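Local coordinates for 3-oxoacyl-[acyl-carrier-protein] synthase 2 (Rickettsia rickettsii, PDB 4JGA) that probably catalyses, as a homodimeric thiolase-fold condensing enzyme, the decarboxylative condensation of malonyl-ACP with acyl chains, lengthening them by two carbons during type II fatty acid synthesis, at residues M91-H96 against G132-E137; R243-D248 against V352-T357; A339-L344 against V398-V403. All blocks are in the same frame, centred on the assembly; numbering follows the deposited sequence. Where two conformers were deposited one is given.

Contacts 2 and 3 are neighbours, with centres about 10 Å apart, while contact 1 lies on the other side of the chain's centre, about 31 Å from contact 2 and 38 Å from contact 3, centre to centre. Contact 1 joins the starts of two helices near the subunit interface. The other two are linked through M354: its N lies 3.1 Å from D401 O, a probable hydrogen bond, and its side chain packs on V341 and L402. Together they gather loop 243-248, helix 331-345 and loop 398-403 around strand 353-355. The side chain of S356 in contact 2 is about 7 Å from the bound potassium ion, and that of V341 in contact 3 about 10 Å.

Contact 1 of 3, residues M91-H96 against G132-E137; sequences MDKFIH and GLKMIE
Two helix starts meet here: D92 and G132 are the N-cap residues of helices 93-109 and 133-146, and their CA atoms are 5.4 Å apart, the nearest backbone approach between the segments. The carboxylate of D92 lies between the two helix starts and bonds to both. With CG anti to the backbone N (chi1 -168°), its two oxygens are shared between the helices. OD2 caps its own helix by accepting from F94 N at 3.0 Å in an almost straight bond (176°) that arrives from above the carboxylate plane. OD1 accepts from M135 N of the other helix at 3.0 Å, more bent at 138° but nearly along the C-O axis. Water 1 adds a second link between the segments, donating to D92 OD2 at 2.9 Å and accepting from K134 N. D92 CG comes within 3.5 Å of G132 CA, where no side chain intervenes. The F94 ring lies alongside, CE1 3.5 Å from G132 N, while D92 OD2 sits in plane at the ring edge. M135 slides past D92 in the opposite direction, its CB 3.3 Å from D92 OD1, and bends back so that CE reaches M91 C at 4.2 Å. M135 also packs on F155 and A158 of helix 155-159; L133 and I136 touch I136 of the second subunit. A buried carboxylate held by first-turn amides of two helices would feel the positive ends of both dipoles, which probably keeps D92 ionised and ties the two helix starts together beside the dimer interface.

Contact 2 of 3, residues R243-D248 against V352-T357; sequences RPWDKD and VLMSST
The indole of W245 carries P244 on one face, CB 3.7 Å above the plane and offset toward the rim, and turns the edge of its six-membered ring to S355 and S356. S356 N lies at that edge, near the ring plane, 3.8 Å from W245 CZ3; W245 CH2 is 3.9 Å from S356 CB. M354 crosses the indole at about a right angle: its CE touches W245 CZ2 at 3.8 Å, and its SD is 5.3 Å from the six-membered centroid, an oblique Met-aromatic contact. P244 CG closes on S356 OG at 3.7 Å, a van der Waals approach; the hydroxyl bonds to G327 O and caps a backbone N just past T357. In the type II turn from R243 to D246, which presents P244 and W245, the R243 guanidinium meets D246 OD2 at its edge, NE to OD2 3.0 Å, in a salt bridge; D248 N donates to the same oxygen at 2.8 Å, an Asx turn. The R243-D246 pair and salt bridges of R243 to D392 and K247 to D396 thus brace the loop, while its grip on strand 353-355, at the edge of the large sheet, is apolar, the far end of the indole meeting M354 CE and S356.

Contact 3 of 3, residues A339-L344 against V398-V403; sequences AAVQKL and VNIDLV
Q342 OE1 is the centre of the contact, accepting from the backbone N of N399 at 2.7 Å. The N-H is directed at 144°, and the donor lies in the carbonyl plane on a lone pair, with a C=O...N angle of 137°. The same oxygen is 3.4 Å from I400 N, but the angle there is too poor for a bond, so N399 supplies the grip. Carbon closes round it: N399 CB lies 3.3 Å from Q342 OE1, and I400 CG1 approaches that oxygen to 3.6 Å. One helical position earlier, V341 CG1 meets I400 CD1 tip to tip at 4.0 Å, the two side chains crossing at about a right angle.

Torsions explain the reach. Q342 has CG anti to its carbonyl carbon and runs straight beyond it (chi2 -177°), which carries the amide across the 7.5 Å that separates the CA atoms of Q342 and N399. Its other end is used as well, for NE2 donates to E397 O, so the amide clasps the loop backbone at two points. I400 holds CG1 in the crowded position between its backbone N and carbonyl carbon, and CD1 leads from there to the helix.

Farther out, V341 also packs on M354 of strand 353-355 and on M306 of helix 300-312, while I400 leans on L346. Within the loop D401 OD1 accepts from V403 N at 2.8 Å through its anti lone pair, an Asx turn; OD2 forms a salt bridge to K408. Toward the exposed N399 the contact is therefore polar, a glutamine satisfying main-chain groups of an irregular loop, and toward V341 it becomes hydrophobic, seating that loop against helix 331-345.

Contact 1 of 3, residues M91-H96 against G132-E137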
ATOM      1  N   MET A  91      -3.798  12.256 -14.488  1.00 16.73           N
ATOM      2  CA  MET A  91      -3.403  11.133 -13.646  1.00 15.96           C
ATOM      3  C   MET A  91      -2.849   9.993 -14.489  1.00 15.71           C
ATOM      4  O   MET A  91      -3.105   9.923 -15.688  1.00 16.00           O
ATOM      5  CB  MET A  91      -4.608  10.641 -12.833  1.00 15.41           C
ATOM      6  CG  MET A  91      -5.370  11.743 -12.070  1.00 15.83           C
ATOM      7  SD  MET A  91      -4.380  12.699 -10.907  1.00 16.53           S
ATOM      8  CE  MET A  91      -4.312  11.611  -9.555  1.00 15.95           C
ATOM      9  N   ASP A  92      -2.060   9.118 -13.863  1.00 15.40           N
ATOM     10  CA  ASP A  92      -1.583   7.917 -14.519  1.00 15.45           C
ATOM     11  C   ASP A  92      -2.779   7.020 -14.911  1.00 15.13           C
ATOM     12  O   ASP A  92      -3.822   6.997 -14.241  1.00 14.45           O
ATOM     13  CB  ASP A  92      -0.641   7.131 -13.613  1.00 15.42           C
ATOM     14  CG  ASP A  92       0.104   6.034 -14.357  1.00 16.01           C
ATOM     15  OD1 ASP A  92       1.132   6.378 -15.012  1.00 16.85           O
ATOM     16  OD2 ASP A  92      -0.363   4.857 -14.343  1.00 15.73           O
ATOM     17  N   LYS A  93      -2.604   6.286 -15.990  1.00 15.68           N
ATOM     18  CA  LYS A  93      -3.611   5.346 -16.463  1.00 15.81           C
ATOM     19  C   LYS A  93      -4.072   4.324 -15.445  1.00 14.92           C
ATOM     20  O   LYS A  93      -5.215   3.920 -15.515  1.00 14.68           O
ATOM     21  CB  LYS A  93      -3.124   4.608 -17.707  1.00 17.18           C
ATOM     22  CG  LYS A  93      -3.256   5.466 -18.939  1.00 18.25           C
ATOM     23  CD  LYS A  93      -2.251   5.089 -19.997  1.00 19.71           C
ATOM     24  CE  LYS A  93      -2.564   3.777 -20.648  1.00 20.68           C
ATOM     25  NZ  LYS A  93      -2.926   4.089 -22.050  1.00 22.07           N
ATOM     26  N   PHE A  94      -3.219   3.904 -14.499  1.00 14.45           N
ATOM     27  CA  PHE A  94      -3.708   2.983 -13.465  1.00 13.73           C
ATOM     28  C   PHE A  94      -4.871   3.626 -12.738  1.00 12.97           C
ATOM     29  O   PHE A  94      -5.829   2.948 -12.410  1.00 12.65           O
ATOM     30  CB  PHE A  94      -2.636   2.445 -12.502  1.00 13.73           C
ATOM     31  CG  PHE A  94      -2.371   3.317 -11.301  1.00 13.27           C
ATOM     32  CD1 PHE A  94      -1.455   4.357 -11.377  1.00 13.62           C
ATOM     33  CD2 PHE A  94      -3.009   3.079 -10.091  1.00 12.63           C
ATOM     34  CE1 PHE A  94      -1.211   5.176 -10.292  1.00 13.50           C
ATOM     35  CE2 PHE A  94      -2.781   3.897  -9.015  1.00 12.54           C
ATOM     36  CZ  PHE A  94      -1.868   4.937  -9.104  1.00 13.02           C
ATOM     37  N   ILE A  95      -4.825   4.939 -12.563  1.00 12.85           N
ATOM     38  CA  ILE A  95      -5.906   5.666 -11.907  1.00 12.50           C
ATOM     39  C   ILE A  95      -7.142   5.754 -12.837  1.00 12.67           C
ATOM     40  O   ILE A  95      -8.271   5.610 -12.371  1.00 12.43           O
ATOM     41  CB  ILE A  95      -5.445   7.047 -11.404  1.00 12.71           C
ATOM     42  CG1 ILE A  95      -4.479   6.833 -10.231  1.00 12.68           C
ATOM     43  CG2 ILE A  95      -6.646   7.887 -11.009  1.00 12.73           C
ATOM     44  CD1 ILE A  95      -3.684   8.049  -9.797  1.00 13.22           C
ATOM     45  N   HIS A  96      -6.926   5.943 -14.140  1.00 13.20           N
ATOM     46  CA  HIS A  96      -8.027   5.974 -15.078  1.00 13.61           C
ATOM     47  C   HIS A  96      -8.780   4.632 -15.010  1.00 13.46           C
ATOM     48  O   HIS A  96      -9.992   4.615 -14.924  1.00 13.44           O
ATOM     49  CB  HIS A  96      -7.583   6.158 -16.512  1.00 14.49           C
ATOM     50  CG  HIS A  96      -6.833   7.424 -16.792  1.00 14.81           C
ATOM     51  ND1 HIS A  96      -6.241   7.658 -18.016  1.00 15.64           N
ATOM     52  CD2 HIS A  96      -6.508   8.474 -16.012  1.00 14.62           C
ATOM     53  CE1 HIS A  96      -5.627   8.829 -17.990  1.00 15.82           C
ATOM     54  NE2 HIS A  96      -5.767   9.338 -16.783  1.00 15.28           N
ATOM     55  N   GLY A 132       2.106   4.268 -10.656  1.00  9.00           N
ATOM     56  CA  GLY A 132       2.206   5.251 -11.724  1.00  9.41           C
ATOM     57  C   GLY A 132       3.494   5.162 -12.497  1.00  9.72           C
ATOM     58  O   GLY A 132       4.259   6.154 -12.608  1.00 10.23           O
ATOM     59  N   LEU A 133       3.757   3.975 -13.010  1.00  9.86           N
ATOM     60  CA  LEU A 133       5.028   3.655 -13.650  1.00 10.19           C
ATOM     61  C   LEU A 133       5.283   4.497 -14.887  1.00 10.69           C
ATOM     62  O   LEU A 133       6.358   5.088 -15.024  1.00 11.20           O
ATOM     63  CB  LEU A 133       5.080   2.178 -13.995  1.00 10.45           C
ATOM     64  CG  LEU A 133       6.372   1.739 -14.667  1.00 10.83           C
ATOM     65  CD1 LEU A 133       7.562   2.089 -13.793  1.00 10.67           C
ATOM     66  CD2 LEU A 133       6.332   0.266 -15.011  1.00 11.01           C
ATOM     67  N   LYS A 134       4.297   4.586 -15.777  1.00 10.86           N
ATOM     68  CA  LYS A 134       4.416   5.404 -16.977  1.00 11.25           C
ATOM     69  C   LYS A 134       4.605   6.905 -16.607  1.00 11.03           C
ATOM     70  O   LYS A 134       5.402   7.603 -17.212  1.00 11.30           O
ATOM     71  CB  LYS A 134       3.197   5.206 -17.887  1.00 11.75           C
ATOM     72  CG  LYS A 134       3.162   6.173 -19.063  1.00 12.60           C
ATOM     73  CD  LYS A 134       2.200   5.699 -20.149  1.00 13.33           C
ATOM     74  CE  LYS A 134       1.982   6.735 -21.254  1.00 14.17           C
ATOM     75  NZ  LYS A 134       3.232   6.967 -22.031  1.00 14.65           N
ATOM     76  N   MET A 135       3.872   7.375 -15.613  1.00 10.42           N
ATOM     77  CA  MET A 135       3.938   8.759 -15.183  1.00 10.50           C
ATOM     78  C   MET A 135       5.345   9.103 -14.696  1.00 10.38           C
ATOM     79  O   MET A 135       5.922  10.099 -15.141  1.00 10.64           O
ATOM     80  CB  MET A 135       2.891   9.037 -14.088  1.00 10.24           C
ATOM     81  CG  MET A 135       2.794  10.496 -13.629  1.00 10.49           C
ATOM     82  SD  MET A 135       2.588  11.688 -14.957  1.00 11.56           S
ATOM     83  CE  MET A 135       1.059  11.084 -15.727  1.00 11.73           C
ATOM     84  N   ILE A 136       5.926   8.226 -13.879  1.00  9.88           N
ATOM     85  CA  ILE A 136       7.265   8.456 -13.349  0.60  9.92           C
ATOM     86  C   ILE A 136       8.302   8.322 -14.457  1.00 10.32           C
ATOM     87  O   ILE A 136       9.186   9.141 -14.560  1.00 10.53           O
ATOM     88  CB  ILE A 136       7.598   7.530 -12.159  0.60  9.50           C
ATOM     89  CG1 ILE A 136       6.638   7.807 -10.999  0.60  9.09           C
ATOM     90  CG2 ILE A 136       9.039   7.729 -11.676  0.60  9.69           C
ATOM     91  CD1 ILE A 136       6.755   6.845  -9.827  0.60  8.70           C
ATOM     92  N   GLU A 137       8.170   7.291 -15.278  1.00 10.54           N
ATOM     93  CA  GLU A 137       9.095   7.039 -16.383  1.00 11.09           C
ATOM     94  C   GLU A 137       9.099   8.210 -17.343  1.00 11.39           C
ATOM     95  O   GLU A 137      10.145   8.781 -17.614  1.00 11.60           O
ATOM     96  CB  GLU A 137       8.706   5.731 -17.104  1.00 11.51           C
ATOM     97  CG  GLU A 137       9.452   5.440 -18.400  1.00 12.30           C
ATOM     98  CD  GLU A 137       9.106   4.077 -18.959  1.00 12.76           C
ATOM     99  OE1 GLU A 137       7.998   3.597 -18.669  1.00 12.45           O
ATOM    100  OE2 GLU A 137       9.973   3.479 -19.649  1.00 13.33           O
TER
HETATM  101  O   HOH W   1       1.736   3.271 -15.505  1.00 11.28           O

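Contact 2 of 3, residues R243-D248 against V352-T357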
ATOM      1  N   ARG A 243      -0.365 -20.043 -21.059  1.00 15.58           N
ATOM      2  CA  ARG A 243      -0.773 -21.453 -21.101  1.00 15.99           C
ATOM      3  C   ARG A 243      -0.519 -22.175 -19.772  1.00 15.39           C
ATOM      4  O   ARG A 243       0.290 -23.102 -19.686  1.00 15.74           O
ATOM      5  CB  ARG A 243      -0.111 -22.169 -22.287  1.00 17.14           C
ATOM      6  CG  ARG A 243       1.387 -21.981 -22.428  1.00 17.55           C
ATOM      7  CD  ARG A 243       1.847 -22.240 -23.864  1.00 18.70           C
ATOM      8  NE  ARG A 243       1.293 -23.471 -24.422  1.00 19.58           N
ATOM      9  CZ  ARG A 243       0.423 -23.579 -25.438  1.00 20.26           C
ATOM     10  NH1 ARG A 243      -0.045 -22.529 -26.105  1.00 20.15           N
ATOM     11  NH2 ARG A 243       0.007 -24.791 -25.803  1.00 21.11           N
ATOM     12  N   PRO A 244      -1.258 -21.763 -18.730  1.00 14.37           N
ATOM     13  CA  PRO A 244      -1.028 -22.305 -17.397  1.00 13.91           C
ATOM     14  C   PRO A 244      -1.132 -23.826 -17.354  1.00 14.41           C
ATOM     15  O   PRO A 244      -2.046 -24.411 -17.934  1.00 14.86           O
ATOM     16  CB  PRO A 244      -2.105 -21.630 -16.528  1.00 13.22           C
ATOM     17  CG  PRO A 244      -2.503 -20.408 -17.318  1.00 13.17           C
ATOM     18  CD  PRO A 244      -2.407 -20.850 -18.758  1.00 13.97           C
ATOM     19  N   TRP A 245      -0.149 -24.423 -16.692  1.00 14.42           N
ATOM     20  CA  TRP A 245       0.026 -25.869 -16.522  1.00 15.08           C
ATOM     21  C   TRP A 245       0.297 -26.652 -17.813  1.00 16.29           C
ATOM     22  O   TRP A 245       0.351 -27.886 -17.780  1.00 16.91           O
ATOM     23  CB  TRP A 245      -1.129 -26.477 -15.731  1.00 14.80           C
ATOM     24  CG  TRP A 245      -1.400 -25.754 -14.474  1.00 13.83           C
ATOM     25  CD1 TRP A 245      -0.619 -25.733 -13.322  1.00 13.47           C
ATOM     26  CD2 TRP A 245      -2.525 -24.928 -14.199  1.00 13.19           C
ATOM     27  NE1 TRP A 245      -1.213 -24.919 -12.364  1.00 12.66           N
ATOM     28  CE2 TRP A 245      -2.376 -24.425 -12.869  1.00 12.41           C
ATOM     29  CE3 TRP A 245      -3.648 -24.551 -14.934  1.00 13.12           C
ATOM     30  CZ2 TRP A 245      -3.301 -23.586 -12.298  1.00 11.79           C
ATOM     31  CZ3 TRP A 245      -4.571 -23.717 -14.342  1.00 12.47           C
ATOM     32  CH2 TRP A 245      -4.408 -23.258 -13.046  1.00 11.83           C
ATOM     33  N   ASP A 246       0.437 -25.944 -18.945  1.00 16.72           N
ATOM     34  CA  ASP A 246       0.763 -26.576 -20.220  1.00 17.89           C
ATOM     35  C   ASP A 246       2.273 -26.817 -20.248  1.00 18.60           C
ATOM     36  O   ASP A 246       3.060 -26.020 -19.719  1.00 17.98           O
ATOM     37  CB  ASP A 246       0.360 -25.712 -21.407  1.00 18.00           C
ATOM     38  CG  ASP A 246       0.540 -26.429 -22.728  1.00 19.27           C
ATOM     39  OD1 ASP A 246      -0.381 -27.197 -23.108  1.00 19.71           O
ATOM     40  OD2 ASP A 246       1.612 -26.222 -23.379  1.00 19.82           O
ATOM     41  N   LYS A 247       2.666 -27.930 -20.847  1.00 20.07           N
ATOM     42  CA  LYS A 247       4.069 -28.286 -20.952  1.00 21.05           C
ATOM     43  C   LYS A 247       4.886 -27.275 -21.710  1.00 21.51           C
ATOM     44  O   LYS A 247       6.092 -27.238 -21.519  1.00 21.60           O
ATOM     45  CB  LYS A 247       4.240 -29.668 -21.596  1.00 22.43           C
ATOM     46  CG  LYS A 247       3.933 -30.783 -20.613  1.00 22.64           C
ATOM     47  CD  LYS A 247       4.451 -32.141 -21.045  1.00 24.04           C
ATOM     48  CE  LYS A 247       3.992 -33.195 -20.059  1.00 24.15           C
ATOM     49  NZ  LYS A 247       4.291 -34.543 -20.533  1.00 25.58           N
ATOM     50  N   ASP A 248       4.271 -26.498 -22.605  1.00 22.14           N
ATOM     51  CA  ASP A 248       5.043 -25.494 -23.348  1.00 22.94           C
ATOM     52  C   ASP A 248       5.022 -24.105 -22.695  1.00 21.24           C
ATOM     53  O   ASP A 248       5.478 -23.132 -23.303  1.00 21.24           O
ATOM     54  CB  ASP A 248       4.597 -25.408 -24.787  1.00 24.87           C
ATOM     55  CG  ASP A 248       5.728 -24.989 -25.705  1.00 27.44           C
ATOM     56  OD1 ASP A 248       6.884 -25.441 -25.487  1.00 29.38           O
ATOM     57  OD2 ASP A 248       5.504 -24.210 -26.670  1.00 28.99           O
ATOM     58  N   VAL A 352     -12.944 -31.375  -7.626  1.00 20.23           N
ATOM     59  CA  VAL A 352     -12.875 -29.932  -7.609  1.00 18.59           C
ATOM     60  C   VAL A 352     -12.382 -29.436  -8.974  1.00 17.96           C
ATOM     61  O   VAL A 352     -11.540 -30.076  -9.603  1.00 18.13           O
ATOM     62  CB  VAL A 352     -11.958 -29.424  -6.481  1.00 17.77           C
ATOM     63  CG1 VAL A 352     -10.498 -29.732  -6.776  1.00 17.69           C
ATOM     64  CG2 VAL A 352     -12.154 -27.935  -6.298  1.00 17.10           C
ATOM     65  N   LEU A 353     -12.926 -28.305  -9.411  1.00 16.87           N
ATOM     66  CA  LEU A 353     -12.509 -27.662 -10.631  1.00 16.34           C
ATOM     67  C   LEU A 353     -11.551 -26.545 -10.265  1.00 14.94           C
ATOM     68  O   LEU A 353     -11.737 -25.862  -9.254  1.00 14.39           O
ATOM     69  CB  LEU A 353     -13.704 -27.075 -11.393  1.00 16.57           C
ATOM     70  CG  LEU A 353     -14.371 -27.919 -12.499  1.00 17.95           C
ATOM     71  CD1 LEU A 353     -14.602 -29.366 -12.095  1.00 18.90           C
ATOM     72  CD2 LEU A 353     -15.644 -27.255 -12.990  1.00 18.04           C
ATOM     73  N   MET A 354     -10.546 -26.338 -11.108  1.00 14.46           N
ATOM     74  CA  MET A 354      -9.621 -25.206 -10.967  1.00 13.46           C
ATOM     75  C   MET A 354      -9.289 -24.664 -12.348  1.00 13.55           C
ATOM     76  O   MET A 354      -9.042 -25.444 -13.250  1.00 14.34           O
ATOM     77  CB  MET A 354      -8.331 -25.612 -10.229  1.00 13.09           C
ATOM     78  CG  MET A 354      -7.275 -24.504 -10.192  1.00 12.29           C
ATOM     79  SD  MET A 354      -5.918 -24.698  -8.978  1.00 11.78           S
ATOM     80  CE  MET A 354      -4.898 -25.917  -9.749  1.00 12.60           C
ATOM     81  N   SER A 355      -9.272 -23.340 -12.508  1.00 12.99           N
ATOM     82  CA  SER A 355      -8.849 -22.741 -13.775  1.00 13.03           C
ATOM     83  C   SER A 355      -8.103 -21.422 -13.548  1.00 12.19           C
ATOM     84  O   SER A 355      -8.184 -20.822 -12.480  1.00 11.39           O
ATOM     85  CB  SER A 355     -10.036 -22.544 -14.711  1.00 13.52           C
ATOM     86  OG  SER A 355     -10.852 -21.463 -14.323  1.00 12.95           O
ATOM     87  N   SER A 356      -7.311 -21.040 -14.556  1.00 12.25           N
ATOM     88  CA  SER A 356      -6.644 -19.760 -14.566  1.00 11.57           C
ATOM     89  C   SER A 356      -7.217 -18.913 -15.675  1.00 11.69           C
ATOM     90  O   SER A 356      -7.123 -19.251 -16.868  1.00 12.42           O
ATOM     91  CB  SER A 356      -5.153 -19.893 -14.787  1.00 11.73           C
ATOM     92  OG  SER A 356      -4.608 -18.593 -14.915  1.00 11.38           O
ATOM     93  N   THR A 357      -7.817 -17.805 -15.290  1.00 11.06           N
ATOM     94  CA  THR A 357      -8.299 -16.847 -16.273  1.00 11.12           C
ATOM     95  C   THR A 357      -7.179 -15.967 -16.821  1.00 10.96           C
ATOM     96  O   THR A 357      -7.398 -15.192 -17.733  1.00 11.06           O
ATOM     97  CB  THR A 357      -9.407 -15.971 -15.668  1.00 10.68           C
ATOM     98  OG1 THR A 357      -9.028 -15.549 -14.347  1.00  9.82           O
ATOM     99  CG2 THR A 357     -10.682 -16.765 -15.601  1.00 11.01           C
TER

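Contact 3 of 3, residues A339-L344 against V398-V403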
ATOM      1  N   ALA A 339       0.790 -28.427  -7.009  1.00 14.32           N
ATOM      2  CA  ALA A 339       1.129 -29.420  -5.978  1.00 14.86           C
ATOM      3  C   ALA A 339       0.504 -29.004  -4.653  1.00 14.39           C
ATOM      4  O   ALA A 339      -0.067 -29.855  -3.954  1.00 14.92           O
ATOM      5  CB  ALA A 339       2.640 -29.630  -5.851  1.00 15.13           C
ATOM      6  N   ALA A 340       0.564 -27.720  -4.317  1.00 13.63           N
ATOM      7  CA  ALA A 340      -0.104 -27.246  -3.087  1.00 13.37           C
ATOM      8  C   ALA A 340      -1.642 -27.479  -3.109  1.00 13.63           C
ATOM      9  O   ALA A 340      -2.218 -27.952  -2.146  1.00 13.76           O
ATOM     10  CB  ALA A 340       0.199 -25.766  -2.834  1.00 12.53           C
ATOM     11  N   VAL A 341      -2.279 -27.148  -4.232  1.00 13.86           N
ATOM     12  CA  VAL A 341      -3.702 -27.419  -4.427  1.00 14.22           C
ATOM     13  C   VAL A 341      -4.052 -28.906  -4.303  1.00 15.27           C
ATOM     14  O   VAL A 341      -4.959 -29.291  -3.562  1.00 15.06           O
ATOM     15  CB  VAL A 341      -4.180 -26.834  -5.773  1.00 14.11           C
ATOM     16  CG1 VAL A 341      -5.560 -27.366  -6.133  1.00 14.62           C
ATOM     17  CG2 VAL A 341      -4.176 -25.310  -5.695  1.00 13.28           C
ATOM     18  N   GLN A 342      -3.284 -29.757  -4.975  1.00 16.47           N
ATOM     19  CA  GLN A 342      -3.564 -31.194  -4.934  1.00 17.88           C
ATOM     20  C   GLN A 342      -3.340 -31.798  -3.526  1.00 18.75           C
ATOM     21  O   GLN A 342      -4.130 -32.619  -3.075  1.00 18.90           O
ATOM     22  CB  GLN A 342      -2.835 -31.929  -6.077  1.00 18.55           C
ATOM     23  CG  GLN A 342      -3.465 -31.524  -7.401  1.00 18.72           C
ATOM     24  CD  GLN A 342      -2.922 -32.192  -8.638  1.00 19.74           C
ATOM     25  OE1 GLN A 342      -3.632 -32.295  -9.637  1.00 20.36           O
ATOM     26  NE2 GLN A 342      -1.665 -32.613  -8.605  1.00 20.08           N
ATOM     27  N   LYS A 343      -2.302 -31.339  -2.836  1.00 19.34           N
ATOM     28  CA  LYS A 343      -2.034 -31.746  -1.466  1.00 20.82           C
ATOM     29  C   LYS A 343      -3.243 -31.453  -0.609  1.00 20.02           C
ATOM     30  O   LYS A 343      -3.700 -32.289   0.141  1.00 20.16           O
ATOM     31  CB  LYS A 343      -0.833 -30.964  -0.907  1.00 22.55           C
ATOM     32  CG  LYS A 343      -0.236 -31.495   0.406  1.00 25.18           C
ATOM     33  CD  LYS A 343       1.155 -32.055   0.100  1.00 27.60           C
ATOM     34  CE  LYS A 343       1.795 -32.770   1.297  1.00 29.33           C
ATOM     35  NZ  LYS A 343       1.366 -34.178   1.400  1.00 31.07           N
ATOM     36  N   LEU A 344      -3.773 -30.243  -0.745  1.00 18.80           N
ATOM     37  CA  LEU A 344      -4.888 -29.807   0.082  1.00 18.29           C
ATOM     38  C   LEU A 344      -6.239 -30.421  -0.324  1.00 18.55           C
ATOM     39  O   LEU A 344      -7.078 -30.715   0.560  1.00 18.66           O
ATOM     40  CB  LEU A 344      -4.970 -28.285  -0.009  1.00 17.55           C
ATOM     41  CG  LEU A 344      -5.663 -27.468   1.045  1.00 17.09           C
ATOM     42  CD1 LEU A 344      -5.280 -27.860   2.465  1.00 17.21           C
ATOM     43  CD2 LEU A 344      -5.294 -26.004   0.759  1.00 16.45           C
ATOM     44  N   VAL A 398      -0.689 -33.243 -13.287  1.00 24.62           N
ATOM     45  CA  VAL A 398      -2.091 -32.853 -13.193  1.00 24.32           C
ATOM     46  C   VAL A 398      -2.977 -34.051 -12.822  1.00 25.47           C
ATOM     47  O   VAL A 398      -2.909 -35.098 -13.471  1.00 26.44           O
ATOM     48  CB  VAL A 398      -2.593 -32.199 -14.490  1.00 23.58           C
ATOM     49  CG1 VAL A 398      -4.100 -32.017 -14.459  1.00 23.06           C
ATOM     50  CG2 VAL A 398      -1.898 -30.858 -14.684  1.00 22.82           C
ATOM     51  N   ASN A 399      -3.780 -33.899 -11.766  1.00 25.32           N
ATOM     52  CA  ASN A 399      -4.692 -34.964 -11.310  1.00 26.71           C
ATOM     53  C   ASN A 399      -6.080 -34.456 -11.010  1.00 25.57           C
ATOM     54  O   ASN A 399      -6.874 -35.160 -10.394  1.00 26.49           O
ATOM     55  CB  ASN A 399      -4.175 -35.569 -10.010  1.00 28.26           C
ATOM     56  CG  ASN A 399      -3.116 -36.606 -10.214  1.00 30.91           C
ATOM     57  OD1 ASN A 399      -3.033 -37.265 -11.242  1.00 33.86           O
ATOM     58  ND2 ASN A 399      -2.285 -36.762  -9.192  1.00 32.32           N
ATOM     59  N   ILE A 400      -6.370 -33.225 -11.385  1.00 23.86           N
ATOM     60  CA  ILE A 400      -7.707 -32.671 -11.215  1.00 22.79           C
ATOM     61  C   ILE A 400      -8.118 -32.011 -12.504  1.00 21.63           C
ATOM     62  O   ILE A 400      -7.305 -31.830 -13.399  1.00 21.49           O
ATOM     63  CB  ILE A 400      -7.792 -31.626 -10.081  1.00 22.11           C
ATOM     64  CG1 ILE A 400      -6.750 -30.538 -10.272  1.00 21.30           C
ATOM     65  CG2 ILE A 400      -7.611 -32.307  -8.735  1.00 22.68           C
ATOM     66  CD1 ILE A 400      -6.996 -29.391  -9.327  1.00 20.79           C
ATOM     67  N   ASP A 401      -9.399 -31.682 -12.581  1.00 20.87           N
ATOM     68  CA  ASP A 401      -9.988 -31.024 -13.738  1.00 20.32           C
ATOM     69  C   ASP A 401      -9.592 -29.528 -13.768  1.00 18.82           C
ATOM     70  O   ASP A 401     -10.001 -28.755 -12.913  1.00 18.01           O
ATOM     71  CB  ASP A 401     -11.503 -31.187 -13.672  1.00 20.54           C
ATOM     72  CG  ASP A 401     -12.199 -30.771 -14.946  1.00 20.86           C
ATOM     73  OD1 ASP A 401     -11.632 -30.013 -15.764  1.00 20.18           O
ATOM     74  OD2 ASP A 401     -13.341 -31.237 -15.117  1.00 21.70           O
ATOM     75  N   LEU A 402      -8.789 -29.146 -14.756  1.00 18.48           N
ATOM     76  CA  LEU A 402      -8.315 -27.768 -14.913  1.00 17.52           C
ATOM     77  C   LEU A 402      -9.136 -27.009 -15.942  1.00 17.54           C
ATOM     78  O   LEU A 402      -8.740 -25.918 -16.408  1.00 17.03           O
ATOM     79  CB  LEU A 402      -6.842 -27.733 -15.299  1.00 17.40           C
ATOM     80  CG  LEU A 402      -5.864 -28.243 -14.236  1.00 17.36           C
ATOM     81  CD1 LEU A 402      -4.430 -28.257 -14.770  1.00 17.47           C
ATOM     82  CD2 LEU A 402      -5.970 -27.464 -12.920  1.00 16.40           C
ATOM     83  N   VAL A 403     -10.292 -27.572 -16.285  1.00 18.11           N
ATOM     84  CA  VAL A 403     -11.238 -26.894 -17.175  1.00 18.28           C
ATOM     85  C   VAL A 403     -10.509 -26.489 -18.452  1.00 18.44           C
ATOM     86  O   VAL A 403     -10.607 -25.346 -18.904  1.00 18.01           O
ATOM     87  CB  VAL A 403     -11.868 -25.633 -16.512  1.00 17.49           C
ATOM     88  CG1 VAL A 403     -13.156 -25.227 -17.254  1.00 17.90           C
ATOM     89  CG2 VAL A 403     -12.219 -25.869 -15.055  1.00 17.14           C
TER